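Local coordinates for thiamine-binding periplasmic protein (Escherichia coli, PDB 2QRY), which captures thiamine and its mono- and diphosphate esters in the periplasm with high affinity, as the solute-binding component of the ThiBPQ import transporter, at residues K22-V27 / N52-L57; P141-E146 / F239-Y244. All coordinates share one frame; numbering follows the deposited sequence.

From the N terminus, strand 24-29 leads through two helices into strand 54-59, and contact 1 closes this short excursion of 24 residues by laying the two strands side by side. Contact 2 opens only later: its segments 141-146 and 239-244 enclose 92 residues, including several helices and strands. The contacts therefore follow in series, neither nested nor crossed, with centres about 42 Å apart on opposite sides of the chain's centre. They are nevertheless joined through one sheet. Strand 243-252, which begins in contact 2, pairs with strand 81-86, and that strand lies against strand 24-29 of contact 1. The first contact builds sheet; the second fastens a turn to a helix start.

Contact 1 of 2, residues K22-V27 / N52-L57; sequences KPVLTV and NCELKL
Leu25 lies beside Leu55 and Val27 beside Leu57 on the tight face of two parallel strands. Leu55 CD1 touches both Leu25 CD1 (3.8 Å) and Val27 CG2 (3.7 Å), while Leu57 CD2 lies 3.6 Å from Val27 CB. Branched aliphatic residues suit this largely buried surface, because their methyls mesh without asking for polar partners. Between the faces, four backbone bonds link the strands, from Glu54 N to Pro23 O (2.8 Å) through to the nearly straight Val27 N to Lys56 O (178°).

The other face, bearing Val24, Thr26, Glu54 and Lys56, is looser and meets solvent. Lys56 bends at chi3 (-66°), bringing CE within 3.6 Å of Val24 CG1 and NZ to a salt bridge with Glu54 OE1 at 3.2 Å, whose hydrogen bond is weak. An alanine in place of Val24 would strip away both methyls and would probably leave the lysine chain freer to swing from Glu54.

This is a beta-alpha-beta crossover: helix 40-48 connects the strands and covers Cys53 and Leu55 through Phe47. Helix 259-269 brings Leu261 and Phe265 against the same aliphatic face, and strand 81-86 flanks strand 24-29.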
# COMPACT_ATOMS: atom_id res chain seq x y z
N LYS A 22 5.24 27.24 12.94
CA LYS A 22 5.75 28.14 11.87
C LYS A 22 6.69 27.45 10.90
O LYS A 22 6.55 27.59 9.68
CB LYS A 22 6.43 29.36 12.48
CG LYS A 22 5.55 30.59 12.51
CD LYS A 22 4.96 30.82 11.14
CE LYS A 22 4.04 32.01 11.12
NZ LYS A 22 3.47 32.20 9.76
N PRO A 23 7.68 26.70 11.41
CA PRO A 23 8.57 26.02 10.46
C PRO A 23 7.75 24.95 9.73
O PRO A 23 6.84 24.36 10.32
CB PRO A 23 9.64 25.42 11.37
CG PRO A 23 8.89 25.16 12.64
CD PRO A 23 8.07 26.41 12.80
N VAL A 24 8.05 24.72 8.46
CA VAL A 24 7.31 23.74 7.67
C VAL A 24 7.98 22.37 7.58
O VAL A 24 9.20 22.25 7.51
CB VAL A 24 7.10 24.25 6.22
CG1 VAL A 24 6.19 23.30 5.46
CG2 VAL A 24 6.52 25.65 6.24
N LEU A 25 7.16 21.32 7.58
CA LEU A 25 7.66 19.96 7.47
C LEU A 25 6.89 19.37 6.28
O LEU A 25 5.70 19.05 6.37
CB LEU A 25 7.37 19.18 8.76
CG LEU A 25 8.17 17.91 9.09
CD1 LEU A 25 7.55 16.69 8.45
CD2 LEU A 25 9.61 18.08 8.65
N THR A 26 7.59 19.25 5.15
CA THR A 26 7.00 18.74 3.92
C THR A 26 7.02 17.22 3.85
O THR A 26 8.08 16.60 3.90
CB THR A 26 7.74 19.32 2.70
OG1 THR A 26 7.60 20.74 2.71
CG2 THR A 26 7.16 18.77 1.40
N VAL A 27 5.84 16.62 3.72
CA VAL A 27 5.73 15.17 3.66
C VAL A 27 5.09 14.64 2.37
O VAL A 27 3.88 14.77 2.17
CB VAL A 27 4.90 14.63 4.85
CG1 VAL A 27 4.84 13.10 4.80
CG2 VAL A 27 5.51 15.11 6.17
N ASN A 52 4.66 22.26 17.57
CA ASN A 52 4.51 23.49 16.80
C ASN A 52 5.26 23.48 15.46
O ASN A 52 6.49 23.37 15.42
CB ASN A 52 4.99 24.69 17.62
CG ASN A 52 6.44 24.56 18.06
OD1 ASN A 52 6.78 23.69 18.86
ND2 ASN A 52 7.30 25.41 17.51
N CYS A 53 4.50 23.61 14.38
CA CYS A 53 5.05 23.63 13.03
C CYS A 53 3.89 23.45 12.06
O CYS A 53 2.77 23.19 12.47
CB CYS A 53 6.03 22.47 12.82
SG CYS A 53 5.22 20.88 12.57
N GLU A 54 4.17 23.61 10.77
CA GLU A 54 3.13 23.43 9.77
C GLU A 54 3.42 22.17 8.98
O GLU A 54 4.32 22.15 8.14
CB GLU A 54 3.05 24.63 8.83
CG GLU A 54 1.96 24.48 7.78
CD GLU A 54 1.79 25.71 6.90
OE1 GLU A 54 2.78 26.16 6.30
OE2 GLU A 54 0.65 26.22 6.81
N LEU A 55 2.66 21.11 9.26
CA LEU A 55 2.83 19.85 8.55
C LEU A 55 2.18 19.99 7.18
O LEU A 55 0.98 20.21 7.08
CB LEU A 55 2.14 18.71 9.31
CG LEU A 55 2.35 17.33 8.69
CD1 LEU A 55 3.79 16.90 8.88
CD2 LEU A 55 1.40 16.33 9.33
N LYS A 56 2.99 19.86 6.13
CA LYS A 56 2.48 20.00 4.78
C LYS A 56 2.49 18.66 4.05
O LYS A 56 3.52 18.23 3.54
CB LYS A 56 3.31 21.04 4.03
CG LYS A 56 2.56 21.75 2.93
CD LYS A 56 3.24 23.06 2.56
CE LYS A 56 3.18 24.07 3.71
NZ LYS A 56 3.77 25.39 3.34
N LEU A 57 1.33 18.01 4.02
CA LEU A 57 1.17 16.72 3.36
C LEU A 57 0.86 16.91 1.88
O LEU A 57 -0.20 17.41 1.52
CB LEU A 57 0.05 15.93 4.03
CG LEU A 57 0.44 15.29 5.36
CD1 LEU A 57 -0.80 14.84 6.12
CD2 LEU A 57 1.39 14.12 5.09

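Contact 2 of 2, residues P141-E146 / F239-Y244; sequences PQSLKE and FSEGHY
Phe239 lays its ring against the backbone that leads into helix 144-149, and it gives up more surface here than any other residue of the pair. Ser143 C sits 3.4 Å above the ring plane, over its centre, so that a peptide rather than a side chain covers this face. At the ring edge, Pro141 O comes within 3.3 Å of CE1, and Pro141 CG touches CZ. A flat aromatic suits the place because it can lie close along a peptide group. Beside it, Ser240 N donates to Gln142 O at 3.1 Å.

Glu241, within the type I turn that starts at Phe239, points toward the helix start. Its chain bends at chi2 (99°), which turns the carboxylate onto two successive amides: Leu144 N reaches OE1 at 2.8 Å, and Lys145 N reaches OE2 at 2.9 Å. Both N-H groups arrive on syn sides, somewhat out of the carboxylate plane.

Ser143 is the N-cap, its OG accepting from Glu146 N at 3.1 Å. Leu144 sets its N and CB against Phe239 CD2, while its side chain touches Trp173 and Met174 of helix 165-178.

Three first-turn N-H groups are thus met by oxygen acceptors, two of them on a carboxylate supplied from a distant part of the chain. A negative group at the partly positive N-terminal end of a helix would be expected to be favourable, and the helix end is likely to favour the ionised form of Glu241.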
# COMPACT_ATOMS: atom_id res chain seq x y z
N PRO A 141 -13.86 -16.26 -7.43
CA PRO A 141 -12.73 -17.19 -7.43
C PRO A 141 -12.26 -17.44 -6.00
O PRO A 141 -12.44 -16.59 -5.12
CB PRO A 141 -11.70 -16.45 -8.28
CG PRO A 141 -12.00 -15.01 -7.99
CD PRO A 141 -13.50 -14.99 -8.08
N GLN A 142 -11.65 -18.60 -5.77
CA GLN A 142 -11.17 -18.96 -4.44
C GLN A 142 -9.65 -19.12 -4.40
O GLN A 142 -9.09 -19.61 -3.42
CB GLN A 142 -11.88 -20.22 -3.96
CG GLN A 142 -13.39 -20.03 -3.83
CD GLN A 142 -14.13 -21.31 -3.49
OE1 GLN A 142 -14.06 -22.29 -4.24
NE2 GLN A 142 -14.85 -21.31 -2.37
N SER A 143 -8.99 -18.70 -5.47
CA SER A 143 -7.54 -18.75 -5.55
C SER A 143 -7.12 -17.86 -6.71
O SER A 143 -7.89 -17.64 -7.65
CB SER A 143 -7.08 -20.19 -5.78
OG SER A 143 -7.51 -20.69 -7.03
N LEU A 144 -5.90 -17.34 -6.64
CA LEU A 144 -5.40 -16.47 -7.70
C LEU A 144 -5.36 -17.29 -8.98
O LEU A 144 -5.62 -16.77 -10.07
CB LEU A 144 -3.99 -15.97 -7.36
CG LEU A 144 -3.57 -14.59 -7.89
CD1 LEU A 144 -2.05 -14.45 -7.77
CD2 LEU A 144 -4.00 -14.41 -9.32
N LYS A 145 -5.04 -18.57 -8.83
CA LYS A 145 -4.96 -19.48 -9.96
C LYS A 145 -6.28 -19.59 -10.71
O LYS A 145 -6.31 -19.56 -11.94
CB LYS A 145 -4.50 -20.86 -9.49
CG LYS A 145 -4.48 -21.94 -10.56
CD LYS A 145 -3.70 -23.16 -10.07
CE LYS A 145 -3.66 -24.27 -11.11
NZ LYS A 145 -4.96 -24.99 -11.20
N GLU A 146 -7.38 -19.72 -9.97
CA GLU A 146 -8.69 -19.82 -10.59
C GLU A 146 -9.04 -18.52 -11.31
O GLU A 146 -9.50 -18.53 -12.45
CB GLU A 146 -9.75 -20.15 -9.55
CG GLU A 146 -11.16 -20.06 -10.10
CD GLU A 146 -12.20 -20.57 -9.13
OE1 GLU A 146 -12.06 -20.33 -7.91
OE2 GLU A 146 -13.18 -21.18 -9.59
N PHE A 239 -7.89 -16.16 -0.97
CA PHE A 239 -7.32 -17.19 -1.83
C PHE A 239 -6.47 -18.23 -1.10
O PHE A 239 -5.74 -17.91 -0.16
CB PHE A 239 -6.51 -16.55 -2.97
CG PHE A 239 -7.34 -15.76 -3.95
CD1 PHE A 239 -8.73 -15.91 -3.99
CD2 PHE A 239 -6.73 -14.88 -4.84
CE1 PHE A 239 -9.50 -15.20 -4.90
CE2 PHE A 239 -7.50 -14.16 -5.76
CZ PHE A 239 -8.89 -14.32 -5.79
N SER A 240 -6.58 -19.47 -1.55
CA SER A 240 -5.87 -20.59 -0.95
C SER A 240 -4.34 -20.55 -1.05
O SER A 240 -3.65 -21.20 -0.28
CB SER A 240 -6.40 -21.92 -1.53
OG SER A 240 -6.23 -21.99 -2.93
N GLU A 241 -3.81 -19.79 -2.01
CA GLU A 241 -2.36 -19.70 -2.12
C GLU A 241 -1.82 -18.82 -0.99
O GLU A 241 -0.64 -18.87 -0.65
CB GLU A 241 -1.94 -19.09 -3.47
CG GLU A 241 -2.36 -19.90 -4.69
CD GLU A 241 -3.61 -19.34 -5.33
OE1 GLU A 241 -4.29 -18.51 -4.68
OE2 GLU A 241 -3.92 -19.74 -6.47
N GLY A 242 -2.70 -18.03 -0.39
CA GLY A 242 -2.28 -17.12 0.66
C GLY A 242 -2.17 -15.73 0.05
O GLY A 242 -2.31 -15.59 -1.17
N HIS A 243 -1.90 -14.72 0.87
CA HIS A 243 -1.80 -13.35 0.39
C HIS A 243 -0.47 -12.65 0.67
O HIS A 243 0.21 -12.96 1.66
CB HIS A 243 -2.96 -12.54 0.97
CG HIS A 243 -4.30 -13.04 0.54
ND1 HIS A 243 -5.18 -12.27 -0.20
CD2 HIS A 243 -4.90 -14.24 0.69
CE1 HIS A 243 -6.25 -12.99 -0.49
NE2 HIS A 243 -6.10 -14.19 0.03
N TYR A 244 -0.12 -11.72 -0.20
CA TYR A 244 1.12 -10.97 -0.09
C TYR A 244 1.00 -9.86 0.94
O TYR A 244 0.03 -9.11 0.96
CB TYR A 244 1.53 -10.40 -1.45
CG TYR A 244 3.00 -10.05 -1.53
CD1 TYR A 244 3.52 -8.95 -0.85
CD2 TYR A 244 3.89 -10.85 -2.26
CE1 TYR A 244 4.89 -8.64 -0.90
CE2 TYR A 244 5.25 -10.55 -2.32
CZ TYR A 244 5.74 -9.44 -1.64
OH TYR A 244 7.08 -9.13 -1.70